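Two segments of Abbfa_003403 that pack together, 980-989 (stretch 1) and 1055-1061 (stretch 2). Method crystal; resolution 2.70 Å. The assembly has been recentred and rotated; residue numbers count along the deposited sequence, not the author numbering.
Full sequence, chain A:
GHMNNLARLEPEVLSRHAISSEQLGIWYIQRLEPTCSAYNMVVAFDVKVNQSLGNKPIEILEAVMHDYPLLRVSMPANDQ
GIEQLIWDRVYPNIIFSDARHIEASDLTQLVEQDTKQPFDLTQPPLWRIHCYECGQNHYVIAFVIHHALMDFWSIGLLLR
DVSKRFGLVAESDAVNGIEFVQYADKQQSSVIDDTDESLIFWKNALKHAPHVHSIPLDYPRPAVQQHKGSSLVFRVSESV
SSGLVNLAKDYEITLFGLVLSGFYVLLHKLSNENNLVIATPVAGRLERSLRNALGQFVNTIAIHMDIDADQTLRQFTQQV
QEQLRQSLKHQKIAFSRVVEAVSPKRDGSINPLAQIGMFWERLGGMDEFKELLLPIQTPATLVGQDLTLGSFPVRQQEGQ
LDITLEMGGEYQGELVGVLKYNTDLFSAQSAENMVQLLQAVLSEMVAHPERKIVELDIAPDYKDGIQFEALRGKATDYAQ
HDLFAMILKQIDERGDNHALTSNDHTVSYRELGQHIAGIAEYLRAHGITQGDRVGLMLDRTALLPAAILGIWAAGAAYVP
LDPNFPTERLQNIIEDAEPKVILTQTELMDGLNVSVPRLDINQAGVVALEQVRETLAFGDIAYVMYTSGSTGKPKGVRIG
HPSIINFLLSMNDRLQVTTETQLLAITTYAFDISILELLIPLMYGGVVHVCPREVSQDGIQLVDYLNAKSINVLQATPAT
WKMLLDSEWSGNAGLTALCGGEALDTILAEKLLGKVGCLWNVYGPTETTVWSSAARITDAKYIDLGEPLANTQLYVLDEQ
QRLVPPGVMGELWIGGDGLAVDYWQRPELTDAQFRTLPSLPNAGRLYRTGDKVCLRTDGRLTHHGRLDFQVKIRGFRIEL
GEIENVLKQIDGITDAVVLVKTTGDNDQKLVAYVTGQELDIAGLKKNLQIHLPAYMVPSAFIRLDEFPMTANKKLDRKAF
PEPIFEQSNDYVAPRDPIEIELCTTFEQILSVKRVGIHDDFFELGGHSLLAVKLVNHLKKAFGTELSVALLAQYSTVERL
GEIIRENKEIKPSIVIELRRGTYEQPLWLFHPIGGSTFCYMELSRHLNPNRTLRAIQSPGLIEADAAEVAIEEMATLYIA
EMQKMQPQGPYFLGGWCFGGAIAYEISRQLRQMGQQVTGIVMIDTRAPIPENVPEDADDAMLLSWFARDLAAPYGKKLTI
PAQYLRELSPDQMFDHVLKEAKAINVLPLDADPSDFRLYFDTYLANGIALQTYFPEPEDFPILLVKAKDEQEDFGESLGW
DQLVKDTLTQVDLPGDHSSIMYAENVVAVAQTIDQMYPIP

Stretch 1 (980-989) IELCTTFEQI
Stretch 2 (1055-1061) VIELRRG

One hydrogen bond joins the two segments, and it rests on a poorly ordered side chain. Gln988 NE2 donates to Leu1058 O at 2.8 Å, with an N-H...O angle of 132°. The same NE2 lies too close to Arg1059 CA, at 2.9 Å, so its position is less certain. Gln988 has chi1 -90°, chi2 -123° and chi3 -20°.

Residues 980-989 are helical throughout, with backbone hydrogen bonds such as Gln988 N to Thr984 O, 3.0 Å. The second segment begins as a strand, and the chain turns a corner at Leu1058 (phi/psi -76/-26). Helix and strand run roughly parallel, at 23°, with axes 9.4 Å apart. In the register, Glu981 CA lies 7.0 Å from Ile1056 CA, Thr984 CA 6.2 Å from Leu1058 CA, and Gln988 CA 7.3 Å from Arg1059 CA.

The remaining contact is mainly packing. Ile1056 (chi1 t, chi2 p) points toward the helix; its CD1 lies 3.3 Å from Glu981 OE2. Glu981 starts sideways, with chi1 t, but its end comes nearer. Thr984 (m) points toward the other segment and places CG2 3.7 Å from Glu1057 O. Its OG1 makes a weak hydrogen bond to Ile980 O, at 3.3 Å. Leu1058 (m, t) starts away, yet its end returns: CD2 lies 3.4 Å from Thr984 OG1.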

# COMPACT_ATOMS: atom_id res chain seq x y z
N ILE A 980 13.36 1.80 -26.09
CA ILE A 980 13.20 0.96 -27.28
C ILE A 980 13.48 -0.52 -26.96
O ILE A 980 12.69 -1.39 -27.33
CB ILE A 980 14.10 1.43 -28.44
CG1 ILE A 980 13.59 2.78 -28.95
CG2 ILE A 980 14.09 0.42 -29.57
CD1 ILE A 980 14.42 3.39 -30.06
N GLU A 981 14.57 -0.80 -26.24
CA GLU A 981 14.91 -2.17 -25.88
C GLU A 981 13.89 -2.81 -24.92
O GLU A 981 13.57 -3.99 -25.04
CB GLU A 981 16.30 -2.22 -25.25
CG GLU A 981 16.72 -3.62 -24.81
CD GLU A 981 17.68 -4.30 -25.78
OE1 GLU A 981 18.57 -3.61 -26.33
OE2 GLU A 981 17.53 -5.53 -25.99
N LEU A 982 13.37 -2.04 -23.96
CA LEU A 982 12.37 -2.59 -23.05
C LEU A 982 11.04 -2.84 -23.77
O LEU A 982 10.38 -3.85 -23.51
CB LEU A 982 12.15 -1.67 -21.86
CG LEU A 982 13.37 -1.49 -20.95
CD1 LEU A 982 13.16 -0.36 -19.91
CD2 LEU A 982 13.73 -2.82 -20.29
N CYS A 983 10.64 -1.95 -24.67
CA CYS A 983 9.38 -2.14 -25.37
C CYS A 983 9.44 -3.39 -26.22
O CYS A 983 8.58 -4.26 -26.09
CB CYS A 983 9.03 -0.94 -26.25
SG CYS A 983 8.28 0.40 -25.36
N THR A 984 10.46 -3.49 -27.06
CA THR A 984 10.66 -4.71 -27.84
C THR A 984 10.69 -5.96 -26.95
O THR A 984 10.14 -6.99 -27.30
CB THR A 984 11.94 -4.62 -28.63
OG1 THR A 984 11.78 -3.60 -29.61
CG2 THR A 984 12.17 -5.89 -29.36
N THR A 985 11.28 -5.86 -25.76
CA THR A 985 11.34 -7.03 -24.90
C THR A 985 9.96 -7.34 -24.31
O THR A 985 9.52 -8.50 -24.35
CB THR A 985 12.37 -6.87 -23.79
OG1 THR A 985 13.66 -6.72 -24.38
CG2 THR A 985 12.42 -8.10 -23.01
N PHE A 986 9.26 -6.33 -23.81
CA PHE A 986 7.87 -6.54 -23.39
C PHE A 986 7.02 -7.16 -24.49
O PHE A 986 6.28 -8.12 -24.21
CB PHE A 986 7.22 -5.25 -22.96
CG PHE A 986 7.50 -4.87 -21.54
CD1 PHE A 986 8.76 -5.09 -20.98
CD2 PHE A 986 6.51 -4.24 -20.77
CE1 PHE A 986 9.04 -4.70 -19.67
CE2 PHE A 986 6.78 -3.86 -19.46
CZ PHE A 986 8.05 -4.08 -18.91
N GLU A 987 7.11 -6.63 -25.71
CA GLU A 987 6.27 -7.07 -26.84
C GLU A 987 6.48 -8.55 -27.11
O GLU A 987 5.54 -9.36 -27.24
CB GLU A 987 6.57 -6.29 -28.12
CG GLU A 987 5.92 -4.91 -28.18
CD GLU A 987 6.38 -4.08 -29.39
OE1 GLU A 987 7.15 -4.57 -30.26
OE2 GLU A 987 5.96 -2.90 -29.46
N GLN A 988 7.77 -8.89 -27.15
CA GLN A 988 8.22 -10.17 -27.66
C GLN A 988 7.85 -11.29 -26.64
O GLN A 988 7.32 -12.36 -26.98
CB GLN A 988 9.71 -10.22 -27.89
CG GLN A 988 10.09 -9.81 -29.15
CD GLN A 988 10.88 -10.85 -29.88
OE1 GLN A 988 11.49 -11.81 -29.35
NE2 GLN A 988 11.04 -10.55 -31.10
N ILE A 989 8.04 -10.99 -25.35
CA ILE A 989 7.83 -11.92 -24.23
C ILE A 989 6.32 -12.11 -23.83
O ILE A 989 5.89 -13.17 -23.39
CB ILE A 989 8.66 -11.43 -23.00
CG1 ILE A 989 8.81 -12.49 -21.93
CG2 ILE A 989 8.01 -10.26 -22.35
CD1 ILE A 989 9.64 -13.62 -22.39
N VAL A 1055 23.25 -4.10 -31.34
CA VAL A 1055 22.26 -4.94 -32.01
C VAL A 1055 21.04 -5.18 -31.12
O VAL A 1055 21.16 -5.62 -29.97
CB VAL A 1055 22.83 -6.32 -32.41
CG1 VAL A 1055 21.76 -7.13 -33.10
CG2 VAL A 1055 24.06 -6.18 -33.30
N ILE A 1056 19.87 -4.87 -31.67
CA ILE A 1056 18.59 -5.13 -31.00
C ILE A 1056 17.85 -6.16 -31.84
O ILE A 1056 17.69 -5.99 -33.05
CB ILE A 1056 17.76 -3.80 -30.83
CG1 ILE A 1056 16.38 -4.06 -30.24
CG2 ILE A 1056 17.61 -3.10 -32.13
CD1 ILE A 1056 16.42 -4.92 -29.01
N GLU A 1057 17.43 -7.26 -31.22
CA GLU A 1057 16.69 -8.26 -31.98
C GLU A 1057 15.19 -7.98 -31.87
O GLU A 1057 14.60 -8.22 -30.83
CB GLU A 1057 17.02 -9.68 -31.53
CG GLU A 1057 16.37 -10.78 -32.38
CD GLU A 1057 17.08 -12.14 -32.27
OE1 GLU A 1057 18.32 -12.22 -32.41
OE2 GLU A 1057 16.38 -13.14 -31.98
N LEU A 1058 14.59 -7.45 -32.94
CA LEU A 1058 13.17 -7.09 -32.97
C LEU A 1058 12.26 -8.32 -33.10
O LEU A 1058 11.12 -8.29 -32.70
CB LEU A 1058 12.89 -6.13 -34.12
CG LEU A 1058 13.59 -4.78 -33.94
CD1 LEU A 1058 13.40 -3.87 -35.14
CD2 LEU A 1058 13.06 -4.11 -32.72
N ARG A 1059 12.78 -9.39 -33.69
CA ARG A 1059 11.99 -10.61 -33.84
C ARG A 1059 12.88 -11.84 -33.99
O ARG A 1059 13.76 -11.84 -34.83
CB ARG A 1059 11.02 -10.48 -35.01
CG ARG A 1059 10.19 -11.72 -35.28
CD ARG A 1059 9.36 -12.12 -34.07
NE ARG A 1059 8.68 -13.40 -34.29
CZ ARG A 1059 7.98 -14.05 -33.36
NH1 ARG A 1059 7.87 -13.55 -32.13
NH2 ARG A 1059 7.40 -15.20 -33.66
N ARG A 1060 12.68 -12.86 -33.15
CA ARG A 1060 13.29 -14.17 -33.38
C ARG A 1060 12.33 -15.02 -34.18
O ARG A 1060 11.24 -15.37 -33.70
CB ARG A 1060 13.65 -14.87 -32.06
CG ARG A 1060 14.26 -16.27 -32.23
CD ARG A 1060 14.81 -16.79 -30.89
NE ARG A 1060 15.77 -15.86 -30.30
CZ ARG A 1060 17.10 -15.92 -30.46
NH1 ARG A 1060 17.65 -16.88 -31.18
NH2 ARG A 1060 17.88 -15.01 -29.88
N GLY A 1061 12.71 -15.33 -35.41
CA GLY A 1061 11.88 -16.14 -36.29
C GLY A 1061 12.41 -17.55 -36.37
O GLY A 1061 13.26 -17.95 -35.58